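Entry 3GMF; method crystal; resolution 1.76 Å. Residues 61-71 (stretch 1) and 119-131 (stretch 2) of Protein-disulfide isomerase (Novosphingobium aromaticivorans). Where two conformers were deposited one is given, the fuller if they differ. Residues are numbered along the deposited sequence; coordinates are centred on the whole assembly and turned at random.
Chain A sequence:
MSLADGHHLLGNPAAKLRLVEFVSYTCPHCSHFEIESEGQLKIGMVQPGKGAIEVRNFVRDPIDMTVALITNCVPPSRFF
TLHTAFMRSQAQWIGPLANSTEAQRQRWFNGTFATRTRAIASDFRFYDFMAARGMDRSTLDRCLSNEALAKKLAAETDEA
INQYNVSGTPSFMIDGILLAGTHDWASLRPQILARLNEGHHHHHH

Stretch 1 (61-71) DPIDMTVALIT
Stretch 2, residues 119-131: AIASDFRFYDFMA

The two stretches meet in a predominantly apolar contact, one helix packed against two helices and the turn between them, with no hydrogen bond passing between the stretches and 441 Å² of surface buried over both sides. Stretch 1 is a single helix from Pro62 through Thr71 that continues later in the chain. Asp61 (phi/psi -162/166) caps it: with chi1 in p, its OD1 accepts from Asp64 N at 2.9 Å and nearly straight, at 170°.

Stretch 2 is bent. Its first helix, already under way at Ala119, runs to Asp123 and crosses the stretch 1 helix at -86°, with the axes 9.9 Å apart at closest approach. Phe124 (-95/3) and Arg125 (58/43) then make a Schellman turn: Phe126 N donates to Ala121 O at 2.9 Å and Arg125 N to Ser122 O at 3.1 Å. Arg125 also serves as N-cap residue of the next helix, 126-131, and its NH1 forms a salt bridge with Asp128 OD2 at 3.0 Å. This second helix runs in roughly the same direction as stretch 1, at 28°, with the axes 12.5 Å apart. The turn thus lets both helices of stretch 2 pack against one helix, in a register that advances together: CA to CA, Ile63 lies 6.4 Å from Ile120, Thr66 7.0 Å from Ala121, Val67 8.4 Å from Phe126 and Ile70 8.8 Å from Met130.

At the start of the contact, Ile120 (m, t) points toward stretch 1. Its CD1 lies 3.6 Å from Pro62 CB, and its CG2 4.0 Å from Ile63 CG1. Ile63 (m, t) also meets Phe124 (chi1 m, chi2 -95°): Ile63 CG2 sits over the ring face of Phe124, 4.0 Å from the centroid and 12° off the normal, a CH-pi contact, while Ile63 CD1 reaches Phe124 CZ at 3.5 Å.

The hydroxyl of Thr66 (m) donates from OG1 to Pro62 O at 2.8 Å, so its proton is satisfied within its own helix. Thr66 CG2 lies near the plane of the Phe126 ring, at its edge, 3.8 Å from Phe126 CD2.

Phe126 (chi1 m, chi2 -24°) points toward stretch 1 and joins successive turns of that helix. Val67 (t) brings CG2 to 3.5 Å from Phe126 CZ, and Ile70 (m, t) places CD1 4.2 Å from Phe126 CD2. Farther along, Met130, with all three chi angles in m, extends its thioether to Ile70, bringing Met130 CE within 3.8 Å of Ile70 CG2.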

# COMPACT_ATOMS: atom_id res chain seq x y z
N ASP A 61 -7.16 1.70 8.09
CA ASP A 61 -7.89 0.80 9.02
C ASP A 61 -6.91 -0.30 9.50
O ASP A 61 -5.81 -0.43 8.97
CB ASP A 61 -9.17 0.24 8.35
CG ASP A 61 -8.86 -0.64 7.14
OD1 ASP A 61 -8.22 -1.68 7.34
OD2 ASP A 61 -9.26 -0.27 6.00
N PRO A 62 -7.27 -1.04 10.57
CA PRO A 62 -6.31 -1.99 11.13
C PRO A 62 -6.03 -3.21 10.22
O PRO A 62 -5.02 -3.87 10.41
CB PRO A 62 -6.96 -2.44 12.45
CG PRO A 62 -8.04 -1.45 12.70
CD PRO A 62 -8.51 -0.99 11.36
N ILE A 63 -6.94 -3.51 9.29
CA ILE A 63 -6.69 -4.60 8.31
C ILE A 63 -5.58 -4.19 7.33
O ILE A 63 -4.59 -4.91 7.11
CB ILE A 63 -7.97 -4.98 7.57
CG1 ILE A 63 -9.02 -5.47 8.57
CG2 ILE A 63 -7.72 -6.16 6.58
CD1 ILE A 63 -10.43 -5.39 7.99
N ASP A 64 -5.75 -3.00 6.77
CA ASP A 64 -4.71 -2.27 6.01
C ASP A 64 -3.38 -2.24 6.77
O ASP A 64 -2.33 -2.59 6.22
CB ASP A 64 -5.22 -0.84 5.78
CG ASP A 64 -4.53 -0.13 4.62
OD1 ASP A 64 -3.61 -0.69 3.97
OD2 ASP A 64 -4.93 1.03 4.36
N MET A 65 -3.44 -1.83 8.04
CA MET A 65 -2.24 -1.78 8.90
C MET A 65 -1.54 -3.14 8.96
O MET A 65 -0.32 -3.21 8.88
CB MET A 65 -2.57 -1.31 10.33
CG MET A 65 -1.30 -1.15 11.20
SD MET A 65 -0.02 0.05 10.63
CE MET A 65 -0.75 1.52 11.37
N THR A 66 -2.33 -4.20 9.12
CA THR A 66 -1.77 -5.56 9.22
C THR A 66 -1.03 -5.93 7.93
O THR A 66 0.10 -6.43 7.98
CB THR A 66 -2.89 -6.59 9.53
OG1 THR A 66 -3.57 -6.21 10.73
CG2 THR A 66 -2.31 -8.03 9.69
N VAL A 67 -1.65 -5.67 6.78
CA VAL A 67 -0.97 -5.90 5.49
C VAL A 67 0.30 -5.04 5.34
O VAL A 67 1.36 -5.53 4.90
CB VAL A 67 -1.91 -5.67 4.33
CG1 VAL A 67 -1.17 -5.90 3.03
CG2 VAL A 67 -3.09 -6.62 4.44
N ALA A 68 0.21 -3.77 5.73
CA ALA A 68 1.34 -2.85 5.63
C ALA A 68 2.49 -3.24 6.56
O ALA A 68 3.65 -3.04 6.22
CB ALA A 68 0.90 -1.40 5.87
N LEU A 69 2.19 -3.84 7.71
CA LEU A 69 3.28 -4.37 8.54
C LEU A 69 4.05 -5.44 7.78
O LEU A 69 5.28 -5.41 7.77
CB LEU A 69 2.77 -4.91 9.88
CG LEU A 69 2.33 -3.81 10.85
CD1 LEU A 69 1.39 -4.43 11.90
CD2 LEU A 69 3.54 -3.05 11.47
N ILE A 70 3.33 -6.32 7.09
CA ILE A 70 3.94 -7.42 6.33
C ILE A 70 4.81 -6.86 5.21
O ILE A 70 6.01 -7.15 5.15
CB ILE A 70 2.91 -8.42 5.80
CG1 ILE A 70 2.05 -9.00 6.94
CG2 ILE A 70 3.60 -9.55 5.02
CD1 ILE A 70 0.83 -9.80 6.46
N THR A 71 4.23 -6.02 4.34
CA THR A 71 4.98 -5.50 3.18
C THR A 71 6.18 -4.61 3.60
O THR A 71 7.21 -4.58 2.91
CB THR A 71 4.06 -4.77 2.16
OG1 THR A 71 3.56 -3.56 2.76
CG2 THR A 71 2.89 -5.66 1.75
N ALA A 119 -5.69 -11.28 15.57
CA ALA A 119 -7.07 -11.66 15.22
C ALA A 119 -7.34 -11.44 13.74
O ALA A 119 -7.93 -12.30 13.05
CB ALA A 119 -8.07 -10.86 16.05
N ILE A 120 -6.89 -10.29 13.23
CA ILE A 120 -7.05 -9.97 11.83
C ILE A 120 -6.26 -10.95 10.94
O ILE A 120 -6.79 -11.45 9.94
CB ILE A 120 -6.61 -8.52 11.55
CG1 ILE A 120 -7.63 -7.56 12.16
CG2 ILE A 120 -6.51 -8.26 10.04
CD1 ILE A 120 -7.17 -6.07 12.17
N ALA A 121 -5.00 -11.17 11.30
CA ALA A 121 -4.15 -12.07 10.50
C ALA A 121 -4.77 -13.48 10.46
O ALA A 121 -4.68 -14.17 9.44
CB ALA A 121 -2.78 -12.12 11.07
N SER A 122 -5.39 -13.87 11.56
CA SER A 122 -6.11 -15.14 11.61
C SER A 122 -7.35 -15.15 10.71
O SER A 122 -7.47 -16.01 9.82
CB SER A 122 -6.51 -15.48 13.05
OG SER A 122 -7.05 -16.79 13.10
N ASP A 123 -8.24 -14.18 10.91
CA ASP A 123 -9.47 -14.07 10.12
C ASP A 123 -9.23 -13.94 8.62
O ASP A 123 -10.02 -14.47 7.83
CB ASP A 123 -10.32 -12.88 10.57
CG ASP A 123 -10.91 -13.06 11.96
OD1 ASP A 123 -10.84 -14.16 12.56
OD2 ASP A 123 -11.47 -12.07 12.46
N PHE A 124 -8.17 -13.24 8.23
CA PHE A 124 -7.88 -12.99 6.82
C PHE A 124 -6.90 -14.01 6.23
O PHE A 124 -6.55 -13.93 5.06
CB PHE A 124 -7.41 -11.55 6.60
CG PHE A 124 -8.54 -10.55 6.68
CD1 PHE A 124 -9.18 -10.12 5.53
CD2 PHE A 124 -8.97 -10.06 7.93
CE1 PHE A 124 -10.24 -9.20 5.58
CE2 PHE A 124 -10.02 -9.17 8.00
CZ PHE A 124 -10.66 -8.72 6.83
N ARG A 125 -6.53 -14.99 7.06
CA ARG A 125 -5.69 -16.12 6.63
C ARG A 125 -4.34 -15.69 6.06
O ARG A 125 -3.88 -16.22 5.03
CB ARG A 125 -6.46 -17.03 5.66
CG ARG A 125 -7.58 -17.84 6.31
CD ARG A 125 -8.45 -18.53 5.25
NE ARG A 125 -7.67 -19.10 4.14
CZ ARG A 125 -7.08 -20.29 4.14
NH1 ARG A 125 -7.15 -21.10 5.20
NH2 ARG A 125 -6.39 -20.68 3.07
N PHE A 126 -3.71 -14.72 6.72
CA PHE A 126 -2.44 -14.18 6.24
C PHE A 126 -1.25 -15.14 6.48
O PHE A 126 -0.23 -15.07 5.79
CB PHE A 126 -2.19 -12.81 6.87
CG PHE A 126 -3.07 -11.71 6.30
CD1 PHE A 126 -3.61 -11.82 5.02
CD2 PHE A 126 -3.31 -10.55 7.04
CE1 PHE A 126 -4.40 -10.79 4.47
CE2 PHE A 126 -4.09 -9.52 6.51
CZ PHE A 126 -4.65 -9.64 5.22
N TYR A 127 -1.38 -16.01 7.47
CA TYR A 127 -0.37 -17.05 7.71
C TYR A 127 -0.23 -17.95 6.49
O TYR A 127 0.89 -18.13 6.01
CB TYR A 127 -0.69 -17.84 8.99
CG TYR A 127 -0.80 -16.96 10.22
CD1 TYR A 127 0.34 -16.50 10.89
CD2 TYR A 127 -2.05 -16.56 10.71
CE1 TYR A 127 0.24 -15.68 12.00
CE2 TYR A 127 -2.16 -15.74 11.83
CZ TYR A 127 -1.00 -15.30 12.47
OH TYR A 127 -1.12 -14.50 13.59
N ASP A 128 -1.35 -18.46 5.97
CA ASP A 128 -1.37 -19.26 4.74
C ASP A 128 -0.94 -18.48 3.49
O ASP A 128 -0.15 -18.98 2.69
CB ASP A 128 -2.76 -19.90 4.51
CG ASP A 128 -3.06 -21.04 5.49
OD1 ASP A 128 -2.19 -21.40 6.31
OD2 ASP A 128 -4.18 -21.59 5.44
N PHE A 129 -1.45 -17.25 3.33
CA PHE A 129 -1.07 -16.37 2.23
C PHE A 129 0.45 -16.16 2.16
O PHE A 129 1.06 -16.23 1.08
CB PHE A 129 -1.80 -15.01 2.36
CG PHE A 129 -1.67 -14.12 1.14
CD1 PHE A 129 -2.59 -14.20 0.10
CD2 PHE A 129 -0.64 -13.18 1.05
CE1 PHE A 129 -2.49 -13.38 -1.02
CE2 PHE A 129 -0.52 -12.37 -0.07
CZ PHE A 129 -1.45 -12.46 -1.10
N MET A 130 1.07 -15.91 3.30
CA MET A 130 2.51 -15.61 3.34
C MET A 130 3.40 -16.86 3.35
O MET A 130 4.55 -16.80 2.90
CB MET A 130 2.82 -14.67 4.50
CG MET A 130 2.30 -13.25 4.25
SD MET A 130 2.83 -12.49 2.70
CE MET A 130 4.61 -12.50 2.89
N ALA A 131 2.86 -17.97 3.85
CA ALA A 131 3.54 -19.27 3.80
C ALA A 131 3.71 -19.71 2.35
O ALA A 131 4.75 -20.25 1.98
CB ALA A 131 2.77 -20.32 4.58